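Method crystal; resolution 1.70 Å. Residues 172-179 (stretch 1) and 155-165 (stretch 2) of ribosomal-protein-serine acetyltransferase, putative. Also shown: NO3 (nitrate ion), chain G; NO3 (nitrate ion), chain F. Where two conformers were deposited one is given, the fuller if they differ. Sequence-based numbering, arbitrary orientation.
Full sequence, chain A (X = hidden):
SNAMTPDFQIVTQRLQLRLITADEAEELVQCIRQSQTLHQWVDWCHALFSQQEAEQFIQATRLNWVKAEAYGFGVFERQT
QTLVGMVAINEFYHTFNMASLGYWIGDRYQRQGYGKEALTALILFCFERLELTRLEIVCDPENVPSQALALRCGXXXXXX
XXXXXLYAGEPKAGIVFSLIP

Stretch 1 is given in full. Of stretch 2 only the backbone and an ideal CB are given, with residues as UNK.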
# COMPACT_ATOMS: atom_id res chain seq x y z
N LYS A 172 -11.44 8.68 -5.60
CA LYS A 172 -12.81 8.16 -5.61
C LYS A 172 -12.94 7.05 -4.58
O LYS A 172 -11.94 6.40 -4.30
CB LYS A 172 -13.11 7.54 -6.99
CG LYS A 172 -13.15 8.60 -8.11
CD LYS A 172 -12.73 7.86 -9.34
CE LYS A 172 -13.91 7.34 -9.96
NZ LYS A 172 -14.29 7.99 -11.38
N ALA A 173 -14.15 6.88 -4.03
CA ALA A 173 -14.45 5.78 -3.08
C ALA A 173 -14.39 4.46 -3.84
O ALA A 173 -14.94 4.34 -4.97
CB ALA A 173 -15.78 5.97 -2.48
N GLY A 174 -13.63 3.49 -3.31
CA GLY A 174 -13.52 2.15 -3.94
C GLY A 174 -13.83 1.03 -2.97
O GLY A 174 -13.68 1.17 -1.76
N ILE A 175 -14.33 -0.08 -3.52
CA ILE A 175 -14.58 -1.25 -2.71
C ILE A 175 -13.31 -2.09 -2.65
O ILE A 175 -12.73 -2.46 -3.68
CB ILE A 175 -15.67 -2.15 -3.34
CG1 ILE A 175 -16.94 -1.35 -3.64
CG2 ILE A 175 -15.85 -3.37 -2.42
CD1 ILE A 175 -17.96 -2.10 -4.59
N VAL A 176 -12.88 -2.39 -1.44
CA VAL A 176 -11.69 -3.20 -1.21
C VAL A 176 -12.08 -4.66 -1.04
O VAL A 176 -12.93 -4.97 -0.19
CB VAL A 176 -10.99 -2.70 0.09
CG1 VAL A 176 -9.83 -3.60 0.47
CG2 VAL A 176 -10.61 -1.22 -0.09
N PHE A 177 -11.48 -5.52 -1.87
CA PHE A 177 -11.59 -6.97 -1.68
C PHE A 177 -10.20 -7.48 -1.28
O PHE A 177 -9.18 -6.95 -1.77
CB PHE A 177 -11.98 -7.64 -3.01
CG PHE A 177 -13.34 -7.26 -3.51
CD1 PHE A 177 -14.43 -8.09 -3.31
CD2 PHE A 177 -13.50 -6.05 -4.19
CE1 PHE A 177 -15.68 -7.73 -3.79
CE2 PHE A 177 -14.73 -5.66 -4.70
CZ PHE A 177 -15.86 -6.51 -4.46
N SER A 178 -10.16 -8.58 -0.51
CA SER A 178 -8.90 -9.19 -0.15
C SER A 178 -8.83 -10.66 -0.55
O SER A 178 -9.84 -11.34 -0.67
CB SER A 178 -8.66 -9.08 1.37
OG SER A 178 -9.54 -9.97 2.04
N LEU A 179 -7.59 -11.11 -0.73
CA LEU A 179 -7.29 -12.53 -0.86
C LEU A 179 -6.16 -12.84 0.10
O LEU A 179 -5.19 -12.06 0.19
CB LEU A 179 -6.79 -12.81 -2.30
CG LEU A 179 -7.80 -12.56 -3.41
CD1 LEU A 179 -7.17 -11.80 -4.56
CD2 LEU A 179 -8.33 -13.86 -3.85
N UNK A 155 -12.15 -13.78 -3.80
CA UNK A 155 -11.85 -12.61 -2.96
C UNK A 155 -12.97 -12.39 -1.98
O UNK A 155 -14.10 -12.86 -2.19
CB UNK A 155 -11.64 -11.35 -3.81
N UNK A 156 -12.63 -11.73 -0.88
CA UNK A 156 -13.64 -11.40 0.11
C UNK A 156 -13.85 -9.90 0.15
O UNK A 156 -12.89 -9.14 0.27
CB UNK A 156 -13.24 -11.93 1.49
N UNK A 157 -15.09 -9.47 0.08
CA UNK A 157 -15.34 -8.03 0.14
C UNK A 157 -15.11 -7.52 1.54
O UNK A 157 -15.56 -8.15 2.53
CB UNK A 157 -16.76 -7.70 -0.32
N UNK A 158 -14.42 -6.39 1.63
CA UNK A 158 -14.30 -5.67 2.87
C UNK A 158 -15.00 -4.34 2.65
O UNK A 158 -16.19 -4.27 2.37
CB UNK A 158 -12.84 -5.49 3.29
N UNK A 159 -14.24 -3.27 2.72
CA UNK A 159 -14.81 -1.99 2.91
C UNK A 159 -15.19 -1.24 1.63
O UNK A 159 -14.65 -1.50 0.56
CB UNK A 159 -13.83 -1.15 3.73
N UNK A 160 -16.14 -0.31 1.77
CA UNK A 160 -16.27 0.75 0.82
C UNK A 160 -15.40 1.87 1.44
O UNK A 160 -15.75 2.40 2.51
CB UNK A 160 -17.73 1.16 0.58
N UNK A 161 -14.32 2.20 0.79
CA UNK A 161 -13.29 3.09 1.35
C UNK A 161 -13.23 4.42 0.59
O UNK A 161 -12.92 4.43 -0.60
CB UNK A 161 -11.92 2.41 1.31
N UNK A 162 -13.45 5.55 1.29
CA UNK A 162 -13.32 6.84 0.59
C UNK A 162 -11.89 7.13 0.13
O UNK A 162 -10.91 6.65 0.74
CB UNK A 162 -13.80 7.97 1.50
N UNK A 163 -11.78 7.86 -0.99
CA UNK A 163 -10.50 8.24 -1.59
C UNK A 163 -9.53 7.08 -1.79
O UNK A 163 -8.30 7.21 -1.69
CB UNK A 163 -9.83 9.30 -0.72
N UNK A 164 -10.06 5.90 -2.10
CA UNK A 164 -9.21 4.73 -2.15
C UNK A 164 -8.39 4.53 -3.46
O UNK A 164 -7.39 3.82 -3.49
CB UNK A 164 -10.09 3.50 -1.92
N UNK A 165 -8.82 5.14 -4.58
CA UNK A 165 -8.01 5.00 -5.80
C UNK A 165 -8.09 6.28 -6.63
O UNK A 165 -8.94 7.11 -6.38
CB UNK A 165 -8.48 3.80 -6.63
N NO3 G . -14.37 9.64 -2.39
O1 NO3 G . -13.14 9.35 -2.96
O2 NO3 G . -15.20 10.62 -2.97
O3 NO3 G . -14.78 8.95 -1.24
N NO3 F . -21.02 -0.10 -2.41
O1 NO3 F . -20.74 -0.49 -1.08
O2 NO3 F . -21.70 1.10 -2.70
O3 NO3 F . -20.63 -0.92 -3.48

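Position 155 sets its CA-to-CB bond sideways, yet the ideal CB lies 3.8 Å from Phe177 CB and 4.0 Å from Leu179 CG. So tight an apolar niche suits a small side chain. The deposited residue is Ala155, whose methyl packs on both neighbours, while its CA makes a CA-H...O contact with Ser178 O (3.3 Å).

Position 156 pairs with Ser178 through two backbone hydrogen bonds: its N to Ser178 O at 2.8 Å, and Ser178 N to its O at 2.9 Å. Its CB shares a face with the serine, so a polar side chain such as Asn, Ser, Thr or Gln would suit. It is Asn156; a water bridges the pair, 2.7 Å from Asn156 ND2 and 2.7 Å from Ser178 OG.

At 157 the CB stands 3.6 Å from Phe177 CE1, and Ile175 lies farther along the same face with a nitrate beyond it. A long side chain with an aliphatic stem could cover both, and a basic end could meet the anion. Arg157 does this: Ile175 CG2 lies over one face of its guanidinium, and NH1 donates to nitrate O1 of chain F at 3.1 Å.

Position 158, with phi/psi of -116/-116, lies where the register slips by one, a beta bulge. Its N donates to Val176 O (2.7 Å), and Ser178 OG offers a hydroxyl within reach of a longer acceptor, Glu or Gln. Glu158 takes it, Ser178 OG donating to Glu158 OE2 at 3.0 Å.

Position 159 works through its backbone, its O accepting from Val176 N at 2.8 Å; with CB sideways, many side chains fit. The end of Gln159 leads away.

Position 160 pairs with Ile175 on one face, favouring a branched aliphatic. Leu160 sends CD1 to 4.1 Å from Ile175 CG1.

At 161 two hydrogen bonds tie the backbone to Gly174, N to Gly174 O at 2.8 Å and O from Gly174 N at 3.0 Å. The CB is 4.1 Å from Val176 CG2, agreeable to a small apolar group: Ala161.

Positions 162 and 163 form the corners of a type II turn and point away. Phi of -66° admits Pro162; the positive phi of 51° at 163 favours Gly, Asn or Asp, and Asn163 is found.

Position 164 points toward stretch 1, near Gly174 N; a flexible chain could continue past Val176. Arg164 brings NE to 3.8 Å from Val176 CG2.

Position 165 looks onto bare Gly174, room for a flat ring. Phe165 fills it, its ring edge at Gly174 CA and Lys172 CB over its face, 4.2 Å from the centroid.

Stretch 2 155-165: ANREQLAPNRF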
# COMPACT_ATOMS: atom_id res chain seq x y z
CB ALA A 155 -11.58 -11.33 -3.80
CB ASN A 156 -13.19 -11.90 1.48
CG ASN A 156 -13.17 -13.43 1.55
OD1 ASN A 156 -14.12 -14.11 1.14
ND2 ASN A 156 -12.06 -13.97 2.03
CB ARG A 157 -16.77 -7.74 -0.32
CG ARG A 157 -17.17 -6.29 -0.20
CD ARG A 157 -18.67 -6.18 -0.13
NE ARG A 157 -19.13 -5.29 -1.20
CZ ARG A 157 -19.27 -3.97 -1.03
NH1 ARG A 157 -19.67 -3.21 -2.04
NH2 ARG A 157 -19.02 -3.44 0.14
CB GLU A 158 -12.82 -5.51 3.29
CG GLU A 158 -12.17 -6.89 3.60
CD GLU A 158 -10.69 -6.86 3.90
OE1 GLU A 158 -10.10 -5.77 3.94
OE2 GLU A 158 -10.13 -7.96 4.14
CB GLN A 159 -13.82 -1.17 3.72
CG GLN A 159 -14.46 -0.10 4.49
CD GLN A 159 -14.92 -0.50 5.88
OE1 GLN A 159 -15.31 0.36 6.66
NE2 GLN A 159 -14.90 -1.78 6.19
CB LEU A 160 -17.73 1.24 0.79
CG LEU A 160 -18.01 2.44 -0.12
CD1 LEU A 160 -17.59 2.13 -1.52
CD2 LEU A 160 -19.56 2.73 -0.10
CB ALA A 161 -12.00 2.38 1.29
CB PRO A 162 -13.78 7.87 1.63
CG PRO A 162 -13.63 7.21 2.94
CD PRO A 162 -13.89 5.72 2.69
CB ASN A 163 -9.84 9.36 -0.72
CG ASN A 163 -10.56 10.69 -0.76
OD1 ASN A 163 -9.98 11.72 -0.29
ND2 ASN A 163 -11.79 10.73 -1.25
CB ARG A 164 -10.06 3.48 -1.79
CG ARG A 164 -9.28 2.21 -1.71
CD ARG A 164 -8.36 2.24 -0.47
NE ARG A 164 -7.57 1.04 -0.45
CZ ARG A 164 -6.59 0.75 -1.29
NH1 ARG A 164 -6.25 1.61 -2.25
NH2 ARG A 164 -5.95 -0.39 -1.17
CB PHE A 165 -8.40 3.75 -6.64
CG PHE A 165 -9.77 3.85 -7.31
CD1 PHE A 165 -10.96 3.61 -6.59
CD2 PHE A 165 -9.88 4.19 -8.68
CE1 PHE A 165 -12.23 3.69 -7.21
CE2 PHE A 165 -11.15 4.29 -9.29
CZ PHE A 165 -12.32 4.05 -8.56
O HOH W 1 -9.67 -12.67 2.30
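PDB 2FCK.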